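Local coordinates for pseudoperoxidase (Leishmania major, PDB 5VIA), which binds a b-type heme, its iron held by two axial protein ligands, in a peroxidase-family fold whose catalytic role here is uncertain, at residues H159-F164 and T175-Y181; T218-V224 and R235-A241. All blocks are in the same frame, centred on the assembly; numbering follows the deposited sequence.

Contact 1 (H159-F164 and T175-Y181). With HEM (protoporphyrin IX containing Fe), chain B.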
loop_
_atom_site.group_PDB
_atom_site.type_symbol
_atom_site.label_atom_id
_atom_site.label_comp_id
_atom_site.label_asym_id
_atom_site.label_seq_id
_atom_site.Cartn_x
_atom_site.Cartn_y
_atom_site.Cartn_z
ATOM N N HIS A 159 -4.433 -2.356 -4.308
ATOM C CA HIS A 159 -5.644 -1.566 -4.595
ATOM C C HIS A 159 -6.903 -2.418 -4.747
ATOM O O HIS A 159 -8.012 -1.892 -4.933
ATOM C CB HIS A 159 -5.427 -0.722 -5.841
ATOM C CG HIS A 159 -4.598 0.497 -5.596
ATOM N ND1 HIS A 159 -4.189 1.336 -6.610
ATOM C CD2 HIS A 159 -4.114 1.026 -4.449
ATOM C CE1 HIS A 159 -3.494 2.334 -6.099
ATOM N NE2 HIS A 159 -3.430 2.164 -4.794
ATOM N N SER A 160 -6.745 -3.735 -4.667
ATOM C CA SER A 160 -7.907 -4.610 -4.714
ATOM C C SER A 160 -8.609 -4.654 -3.350
ATOM O O SER A 160 -9.710 -5.186 -3.243
ATOM C CB SER A 160 -7.497 -6.009 -5.158
ATOM O OG SER A 160 -6.699 -6.601 -4.163
ATOM N N VAL A 161 -7.986 -4.072 -2.321
ATOM C CA VAL A 161 -8.623 -3.965 -1.000
ATOM C C VAL A 161 -8.684 -2.508 -0.543
ATOM O O VAL A 161 -8.093 -1.624 -1.176
ATOM C CB VAL A 161 -7.870 -4.780 0.080
ATOM C CG1 VAL A 161 -7.914 -6.273 -0.229
ATOM C CG2 VAL A 161 -6.432 -4.300 0.209
ATOM N N GLY A 162 -9.381 -2.266 0.562
ATOM C CA GLY A 162 -9.461 -0.937 1.143
ATOM C C GLY A 162 -10.486 -0.039 0.483
ATOM O O GLY A 162 -11.252 -0.479 -0.370
ATOM N N GLU A 163 -10.510 1.228 0.883
ATOM C CA GLU A 163 -11.435 2.181 0.292
ATOM C C GLU A 163 -10.922 3.608 0.412
ATOM O O GLU A 163 -9.868 3.861 1.003
ATOM C CB GLU A 163 -12.812 2.065 0.955
ATOM C CG GLU A 163 -12.767 2.085 2.459
ATOM C CD GLU A 163 -14.109 1.763 3.079
ATOM O OE1 GLU A 163 -15.055 2.559 2.943
ATOM O OE2 GLU A 163 -14.234 0.693 3.698
ATOM N N PHE A 164 -11.700 4.540 -0.128
ATOM C CA PHE A 164 -11.365 5.959 -0.110
ATOM C C PHE A 164 -11.866 6.646 1.154
ATOM O O PHE A 164 -12.922 6.289 1.685
ATOM C CB PHE A 164 -11.948 6.627 -1.363
ATOM C CG PHE A 164 -11.169 6.327 -2.613
ATOM C CD1 PHE A 164 -11.095 5.028 -3.115
ATOM C CD2 PHE A 164 -10.481 7.337 -3.273
ATOM C CE1 PHE A 164 -10.357 4.746 -4.262
ATOM C CE2 PHE A 164 -9.732 7.055 -4.422
ATOM C CZ PHE A 164 -9.682 5.759 -4.914
ATOM N N THR A 175 -14.226 2.676 -3.856
ATOM C CA THR A 175 -13.081 1.775 -3.763
ATOM C C THR A 175 -12.431 1.785 -5.130
ATOM O O THR A 175 -12.958 2.416 -6.037
ATOM C CB THR A 175 -13.520 0.355 -3.387
ATOM O OG1 THR A 175 -14.442 -0.139 -4.366
ATOM C CG2 THR A 175 -14.215 0.369 -2.029
ATOM N N HIS A 176 -11.289 1.122 -5.291
ATOM C CA HIS A 176 -10.671 1.037 -6.606
ATOM C C HIS A 176 -11.408 0.062 -7.533
ATOM O O HIS A 176 -11.530 0.315 -8.740
ATOM C CB HIS A 176 -9.207 0.594 -6.493
ATOM C CG HIS A 176 -8.275 1.680 -6.058
ATOM N ND1 HIS A 176 -7.765 1.760 -4.779
ATOM C CD2 HIS A 176 -7.747 2.727 -6.737
ATOM C CE1 HIS A 176 -6.962 2.805 -4.690
ATOM N NE2 HIS A 176 -6.935 3.411 -5.864
ATOM N N THR A 177 -11.879 -1.059 -6.980
ATOM C CA THR A 177 -12.384 -2.160 -7.808
ATOM C C THR A 177 -13.782 -2.643 -7.440
ATOM O O THR A 177 -14.283 -3.600 -8.034
ATOM C CB THR A 177 -11.439 -3.384 -7.763
ATOM O OG1 THR A 177 -11.544 -4.026 -6.483
ATOM C CG2 THR A 177 -10.007 -2.965 -8.007
ATOM N N GLY A 178 -14.416 -1.999 -6.466
ATOM C CA GLY A 178 -15.774 -2.376 -6.110
ATOM C C GLY A 178 -15.830 -3.354 -4.951
ATOM O O GLY A 178 -16.920 -3.709 -4.476
ATOM N N ARG A 179 -14.657 -3.792 -4.496
ATOM C CA ARG A 179 -14.562 -4.710 -3.364
ATOM C C ARG A 179 -13.463 -4.270 -2.412
ATOM O O ARG A 179 -12.584 -3.472 -2.774
ATOM C CB ARG A 179 -14.318 -6.151 -3.828
ATOM C CG ARG A 179 -15.446 -6.720 -4.655
ATOM C CD ARG A 179 -15.340 -8.228 -4.788
ATOM N NE ARG A 179 -16.365 -8.750 -5.691
ATOM C CZ ARG A 179 -16.264 -9.900 -6.354
ATOM N NH1 ARG A 179 -15.181 -10.658 -6.217
ATOM N NH2 ARG A 179 -17.242 -10.291 -7.161
ATOM N N ARG A 180 -13.510 -4.796 -1.193
ATOM C CA ARG A 180 -12.667 -4.280 -0.120
ATOM C C ARG A 180 -11.849 -5.322 0.637
ATOM O O ARG A 180 -10.858 -4.978 1.264
ATOM C CB ARG A 180 -13.549 -3.545 0.898
ATOM C CG ARG A 180 -14.259 -2.347 0.330
ATOM C CD ARG A 180 -15.017 -1.612 1.398
ATOM N NE ARG A 180 -16.196 -2.347 1.817
ATOM C CZ ARG A 180 -16.972 -1.963 2.823
ATOM N NH1 ARG A 180 -16.666 -0.862 3.504
ATOM N NH2 ARG A 180 -18.037 -2.677 3.155
ATOM N N TYR A 181 -12.273 -6.579 0.615
ATOM C CA TYR A 181 -11.755 -7.525 1.603
ATOM C C TYR A 181 -10.934 -8.718 1.104
ATOM O O TYR A 181 -10.540 -9.547 1.917
ATOM C CB TYR A 181 -12.880 -8.000 2.529
ATOM C CG TYR A 181 -13.531 -6.869 3.302
ATOM C CD1 TYR A 181 -12.787 -6.082 4.181
ATOM C CD2 TYR A 181 -14.882 -6.590 3.153
ATOM C CE1 TYR A 181 -13.382 -5.047 4.900
ATOM C CE2 TYR A 181 -15.482 -5.570 3.862
ATOM C CZ TYR A 181 -14.725 -4.798 4.730
ATOM O OH TYR A 181 -15.330 -3.772 5.430
HETATM C CHA HEM B . -5.468 3.534 -1.157
HETATM C CHB HEM B . -3.572 5.840 -5.010
HETATM C CHC HEM B . 0.423 3.136 -4.460
HETATM C CHD HEM B . -1.777 0.360 -1.108
HETATM C C1A HEM B . -5.250 4.420 -2.184
HETATM C C2A HEM B . -6.111 5.541 -2.490
HETATM C C3A HEM B . -5.601 6.183 -3.537
HETATM C C4A HEM B . -4.386 5.486 -3.951
HETATM C CMA HEM B . -6.187 7.439 -4.207
HETATM C CAA HEM B . -7.370 5.941 -1.691
HETATM C CBA HEM B . -6.804 6.606 -0.422
HETATM C CGA HEM B . -7.879 7.078 0.532
HETATM O O1A HEM B . -8.685 7.956 0.136
HETATM O O2A HEM B . -7.905 6.601 1.700
HETATM C C1B HEM B . -2.301 5.339 -5.205
HETATM C C2B HEM B . -1.355 5.731 -6.224
HETATM C C3B HEM B . -0.233 5.010 -6.075
HETATM C C4B HEM B . -0.449 4.085 -4.964
HETATM C CMB HEM B . -1.601 6.829 -7.269
HETATM C CAB HEM B . 1.009 5.159 -6.989
HETATM C CBB HEM B . 2.245 4.879 -6.563
HETATM C C1C HEM B . 0.187 2.146 -3.522
HETATM C C2C HEM B . 1.118 1.085 -3.114
HETATM C C3C HEM B . 0.493 0.321 -2.177
HETATM C C4C HEM B . -0.838 0.875 -1.976
HETATM C CMC HEM B . 2.558 0.932 -3.682
HETATM C CAC HEM B . 0.946 -0.909 -1.357
HETATM C CBC HEM B . 2.203 -1.374 -1.360
HETATM C C1D HEM B . -2.988 0.937 -0.814
HETATM C C2D HEM B . -3.963 0.403 0.114
HETATM C C3D HEM B . -5.120 1.393 0.097
HETATM C C4D HEM B . -4.724 2.425 -0.839
HETATM C CMD HEM B . -3.858 -0.893 0.947
HETATM C CAD HEM B . -6.425 1.317 0.933
HETATM C CBD HEM B . -6.089 2.019 2.256
HETATM C CGD HEM B . -7.281 2.069 3.181
HETATM O O1D HEM B . -7.211 2.792 4.219
HETATM O O2D HEM B . -8.293 1.390 2.873
HETATM N NA HEM B . -4.205 4.407 -3.102
HETATM N NB HEM B . -1.725 4.330 -4.463
HETATM N NC HEM B . -1.000 1.980 -2.803
HETATM N ND HEM B . -3.473 2.119 -1.367
HETATM FE FE HEM B . -2.597 3.270 -2.910
HETATM O O HOH W 1 -10.747 -2.310 -4.566
HETATM O O HOH W 2 -7.269 0.561 -2.351
HETATM O O HOH W 3 -9.993 0.733 -2.666
HETATM O O HOH W 4 -13.889 -1.753 6.074
#
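The imidazole of His176 lies flat against that of His159, ring centroids 3.7 Å apart and planes only 10° from parallel, with His176 CE1 over the centre of the His159 ring. The opposite face of His176 receives the edge of Phe164, whose plane is turned by 55°; Phe164 CZ comes 3.7 Å from His176 NE2. Phe164 in turn has a face over the heme substituent carbon CAA. Flat rings suit this layered packing, since His176 is covered on both faces, by His159 and by Phe164. With CG set anti to its carbonyl carbon, His159 points NE2 at the iron, 2.3 Å from FE; Cys60 is the other axial ligand. This is the proximal heme pocket of the peroxidase fold. His159 ND1 is hydrogen-bonded to Glu243, and such a carboxylate partner would probably make the imidazole a stronger donor to the metal.

Gly162 passes so close to a heme propionate that a CB would collide with CAD, and its positive phi also suits a residue without a side chain. Its N-H binds Arg180 O at 3.2 Å, while Glu163 N donates to propionate O2D at 3.0 Å. Waters bridge the two segments: one donates to both His159 O and Arg179 O and also bonds Thr177 OG1, and another joins Val161 O to His176 ND1.

Away from the heme the contact is looser and partly exposed. There Arg180 NH1 meets Glu163 OE2 at 2.9 Å in a salt bridge, on the syn side but 32° out of the carboxylate plane. The bend at chi3 of Arg180 turns its guanidinium back toward this acid, and Tyr181 OH sits over one guanidinium face.

Contact 2 (T218-V224 and R235-A241). With HEM (protoporphyrin IX containing Fe), chain B.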
loop_
_atom_site.group_PDB
_atom_site.type_symbol
_atom_site.label_atom_id
_atom_site.label_comp_id
_atom_site.label_asym_id
_atom_site.label_seq_id
_atom_site.Cartn_x
_atom_site.Cartn_y
_atom_site.Cartn_z
ATOM N N THR A 218 -6.954 14.300 -10.842
ATOM C CA THR A 218 -6.641 13.253 -11.803
ATOM C C THR A 218 -7.406 11.972 -11.505
ATOM O O THR A 218 -7.141 10.930 -12.110
ATOM C CB THR A 218 -5.131 12.914 -11.798
ATOM O OG1 THR A 218 -4.847 12.093 -10.666
ATOM C CG2 THR A 218 -4.295 14.188 -11.720
ATOM N N LEU A 219 -8.341 12.024 -10.567
ATOM C CA LEU A 219 -9.106 10.818 -10.276
ATOM C C LEU A 219 -10.095 10.542 -11.397
ATOM O O LEU A 219 -10.668 11.469 -11.979
ATOM C CB LEU A 219 -9.815 10.904 -8.930
ATOM C CG LEU A 219 -8.949 11.047 -7.675
ATOM C CD1 LEU A 219 -9.830 11.022 -6.431
ATOM C CD2 LEU A 219 -7.868 9.978 -7.585
ATOM N N ARG A 220 -10.264 9.268 -11.729
ATOM C CA ARG A 220 -11.257 8.892 -12.721
ATOM C C ARG A 220 -12.166 7.822 -12.145
ATOM O O ARG A 220 -11.834 7.172 -11.150
ATOM C CB ARG A 220 -10.605 8.439 -14.028
ATOM C CG ARG A 220 -9.798 9.532 -14.731
ATOM C CD ARG A 220 -9.510 9.141 -16.171
ATOM N NE ARG A 220 -8.485 9.971 -16.804
ATOM C CZ ARG A 220 -7.550 9.492 -17.627
ATOM N NH1 ARG A 220 -7.512 8.194 -17.909
ATOM N NH2 ARG A 220 -6.645 10.303 -18.167
ATOM N N CYS A 221 -13.314 7.637 -12.779
ATOM C CA CYS A 221 -14.413 6.964 -12.120
ATOM C C CYS A 221 -15.234 6.111 -13.078
ATOM O O CYS A 221 -15.518 6.521 -14.209
ATOM C CB CYS A 221 -15.313 8.028 -11.486
ATOM S SG CYS A 221 -16.739 7.398 -10.615
ATOM N N VAL A 222 -15.596 4.915 -12.617
ATOM C CA VAL A 222 -16.637 4.128 -13.260
ATOM C C VAL A 222 -17.633 3.667 -12.197
ATOM O O VAL A 222 -17.257 3.454 -11.040
ATOM C CB VAL A 222 -16.070 2.924 -14.047
ATOM C CG1 VAL A 222 -15.571 1.832 -13.110
ATOM C CG2 VAL A 222 -17.121 2.373 -14.986
ATOM N N TYR A 223 -18.902 3.559 -12.583
ATOM C CA TYR A 223 -19.930 3.024 -11.697
ATOM C C TYR A 223 -20.297 1.626 -12.156
ATOM O O TYR A 223 -20.664 1.418 -13.318
ATOM C CB TYR A 223 -21.169 3.924 -11.667
ATOM C CG TYR A 223 -20.931 5.233 -10.953
ATOM C CD1 TYR A 223 -21.126 5.349 -9.581
ATOM C CD2 TYR A 223 -20.506 6.357 -11.652
ATOM C CE1 TYR A 223 -20.911 6.548 -8.931
ATOM C CE2 TYR A 223 -20.283 7.558 -11.008
ATOM C CZ TYR A 223 -20.485 7.647 -9.650
ATOM O OH TYR A 223 -20.269 8.851 -9.017
ATOM N N VAL A 224 -20.190 0.670 -11.240
ATOM C CA VAL A 224 -20.357 -0.735 -11.581
ATOM C C VAL A 224 -21.505 -1.323 -10.768
ATOM O O VAL A 224 -21.625 -1.053 -9.574
ATOM C CB VAL A 224 -19.049 -1.521 -11.315
ATOM C CG1 VAL A 224 -19.194 -2.963 -11.738
ATOM C CG2 VAL A 224 -17.893 -0.886 -12.066
ATOM N N ARG A 235 -21.896 0.703 -7.597
ATOM C CA ARG A 235 -20.759 0.995 -6.730
ATOM C C ARG A 235 -19.824 1.951 -7.466
ATOM O O ARG A 235 -19.531 1.755 -8.648
ATOM C CB ARG A 235 -19.996 -0.300 -6.410
ATOM C CG ARG A 235 -20.855 -1.410 -5.823
ATOM C CD ARG A 235 -20.833 -1.384 -4.303
ATOM N NE ARG A 235 -19.540 -1.838 -3.781
ATOM C CZ ARG A 235 -19.407 -2.602 -2.698
ATOM N NH1 ARG A 235 -20.490 -2.991 -2.029
ATOM N NH2 ARG A 235 -18.201 -2.978 -2.281
ATOM N N GLN A 236 -19.351 2.982 -6.777
ATOM C CA GLN A 236 -18.455 3.945 -7.393
ATOM C C GLN A 236 -17.042 3.403 -7.277
ATOM O O GLN A 236 -16.572 3.106 -6.174
ATOM C CB GLN A 236 -18.582 5.317 -6.709
ATOM C CG GLN A 236 -17.590 6.381 -7.197
ATOM C CD GLN A 236 -17.770 7.710 -6.487
ATOM O OE1 GLN A 236 -18.174 7.757 -5.324
ATOM N NE2 GLN A 236 -17.508 8.803 -7.198
ATOM N N CYS A 237 -16.384 3.242 -8.421
ATOM C CA CYS A 237 -15.027 2.718 -8.463
ATOM C C CYS A 237 -14.106 3.781 -9.036
ATOM O O CYS A 237 -14.389 4.358 -10.094
ATOM C CB CYS A 237 -14.979 1.445 -9.305
ATOM S SG CYS A 237 -16.135 0.192 -8.738
ATOM N N VAL A 238 -13.008 4.036 -8.332
ATOM C CA VAL A 238 -12.194 5.225 -8.570
ATOM C C VAL A 238 -10.728 4.829 -8.709
ATOM O O VAL A 238 -10.223 4.039 -7.910
ATOM C CB VAL A 238 -12.363 6.241 -7.414
ATOM C CG1 VAL A 238 -11.538 7.477 -7.662
ATOM C CG2 VAL A 238 -13.845 6.630 -7.244
ATOM N N VAL A 239 -10.055 5.351 -9.735
ATOM C CA VAL A 239 -8.644 5.037 -9.992
ATOM C C VAL A 239 -7.943 6.295 -10.507
ATOM O O VAL A 239 -8.539 7.076 -11.248
ATOM C CB VAL A 239 -8.492 3.905 -11.047
ATOM C CG1 VAL A 239 -7.025 3.571 -11.287
ATOM C CG2 VAL A 239 -9.233 2.647 -10.611
ATOM N N ASN A 240 -6.696 6.506 -10.091
ATOM C CA ASN A 240 -5.879 7.605 -10.614
ATOM C C ASN A 240 -5.743 7.533 -12.131
ATOM O O ASN A 240 -5.568 6.442 -12.683
ATOM C CB ASN A 240 -4.467 7.540 -10.003
ATOM C CG ASN A 240 -4.373 8.247 -8.671
ATOM O OD1 ASN A 240 -4.902 7.768 -7.666
ATOM N ND2 ASN A 240 -3.679 9.386 -8.646
ATOM N N ALA A 241 -5.806 8.683 -12.805
ATOM C CA ALA A 241 -5.543 8.745 -14.243
ATOM C C ALA A 241 -4.205 8.089 -14.575
ATOM O O ALA A 241 -4.090 7.360 -15.563
ATOM C CB ALA A 241 -5.559 10.195 -14.743
HETATM C CHA HEM B . -5.468 3.534 -1.157
HETATM C CHB HEM B . -3.572 5.840 -5.010
HETATM C CHC HEM B . 0.423 3.136 -4.460
HETATM C CHD HEM B . -1.777 0.360 -1.108
HETATM C C1A HEM B . -5.250 4.420 -2.184
HETATM C C2A HEM B . -6.111 5.541 -2.490
HETATM C C3A HEM B . -5.601 6.183 -3.537
HETATM C C4A HEM B . -4.386 5.486 -3.951
HETATM C CMA HEM B . -6.187 7.439 -4.207
HETATM C CAA HEM B . -7.370 5.941 -1.691
HETATM C CBA HEM B . -6.804 6.606 -0.422
HETATM C CGA HEM B . -7.879 7.078 0.532
HETATM O O1A HEM B . -8.685 7.956 0.136
HETATM O O2A HEM B . -7.905 6.601 1.700
HETATM C C1B HEM B . -2.301 5.339 -5.205
HETATM C C2B HEM B . -1.355 5.731 -6.224
HETATM C C3B HEM B . -0.233 5.010 -6.075
HETATM C C4B HEM B . -0.449 4.085 -4.964
HETATM C CMB HEM B . -1.601 6.829 -7.269
HETATM C CAB HEM B . 1.009 5.159 -6.989
HETATM C CBB HEM B . 2.245 4.879 -6.563
HETATM C C1C HEM B . 0.187 2.146 -3.522
HETATM C C2C HEM B . 1.118 1.085 -3.114
HETATM C C3C HEM B . 0.493 0.321 -2.177
HETATM C C4C HEM B . -0.838 0.875 -1.976
HETATM C CMC HEM B . 2.558 0.932 -3.682
HETATM C CAC HEM B . 0.946 -0.909 -1.357
HETATM C CBC HEM B . 2.203 -1.374 -1.360
HETATM C C1D HEM B . -2.988 0.937 -0.814
HETATM C C2D HEM B . -3.963 0.403 0.114
HETATM C C3D HEM B . -5.120 1.393 0.097
HETATM C C4D HEM B . -4.724 2.425 -0.839
HETATM C CMD HEM B . -3.858 -0.893 0.947
HETATM C CAD HEM B . -6.425 1.317 0.933
HETATM C CBD HEM B . -6.089 2.019 2.256
HETATM C CGD HEM B . -7.281 2.069 3.181
HETATM O O1D HEM B . -7.211 2.792 4.219
HETATM O O2D HEM B . -8.293 1.390 2.873
HETATM N NA HEM B . -4.205 4.407 -3.102
HETATM N NB HEM B . -1.725 4.330 -4.463
HETATM N NC HEM B . -1.000 1.980 -2.803
HETATM N ND HEM B . -3.473 2.119 -1.367
HETATM FE FE HEM B . -2.597 3.270 -2.910
HETATM O O HOH W 5 -3.131 10.271 -11.595
#
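Strands 219-224 and 235-240 run antiparallel, their axes 4.6 Å apart at closest approach and their directions 150° apart. They form a beta hairpin in which the hydrogen-bonded pairs Arg220-Val239, Val222-Cys237 and Val224-Arg235 each close two N-H to O=C bonds; that from Cys237 N to Val222 O measures 2.8 Å. One further bond, from Ala241 N to Thr218 O, extends the pairing to the start of helix 241-245.

Val222, Val224 and Cys237 share the face that packs on Phe190 of helix 186-194, and their compact apolar groups fit there; Val222 CG1 lies 3.9 Å from Cys237 CB. On the other face, Tyr223 and Gln236 run alongside each other, with the Gln236 amide turned only 16° from the Tyr223 ring plane. Gln236 CB comes 3.4 Å from Tyr223 CE1, and the extended Gln236 chain, with CG anti to N (chi1 175°), carries its CG past Cys221 SG. Near the heme end, the small CB of Ala241 lies over one face of the Arg220 guanidinium, toward its rim and 3.3 Å above the plane, while Arg220 NH1 has a long, weak ion pair with Glu245.

Asn240 faces the heme, and its ND2 is bonded to Val56 O. Water links the same ND2 to Thr218 OG1, which also bonds Asp57, while Asn240 CG lies 3.4 Å from heme methyl CMB.

How the contacts relate
Contact 1 closes before contact 2 opens along the chain, with helix 186-194 and strand 199-200 between them, yet their centres are only 11 Å apart. They join directly: Thr175 O and Val238 N, 2.8 Å apart, probably form a hydrogen bond, so the 175-181 segment meets strand 235-240, an outermost strand of its three-stranded sheet. Phe164 CZ also packs 3.5 Å from Val238 O. Helix 186-194 touches both contacts, at Ser160 and Thr177 in the first and at Val222, Val224 and Cys237 in the second. Together the loops and hairpin wall the heme, contact 1 supplying an axial ligand and contact 2 reaching a methyl group.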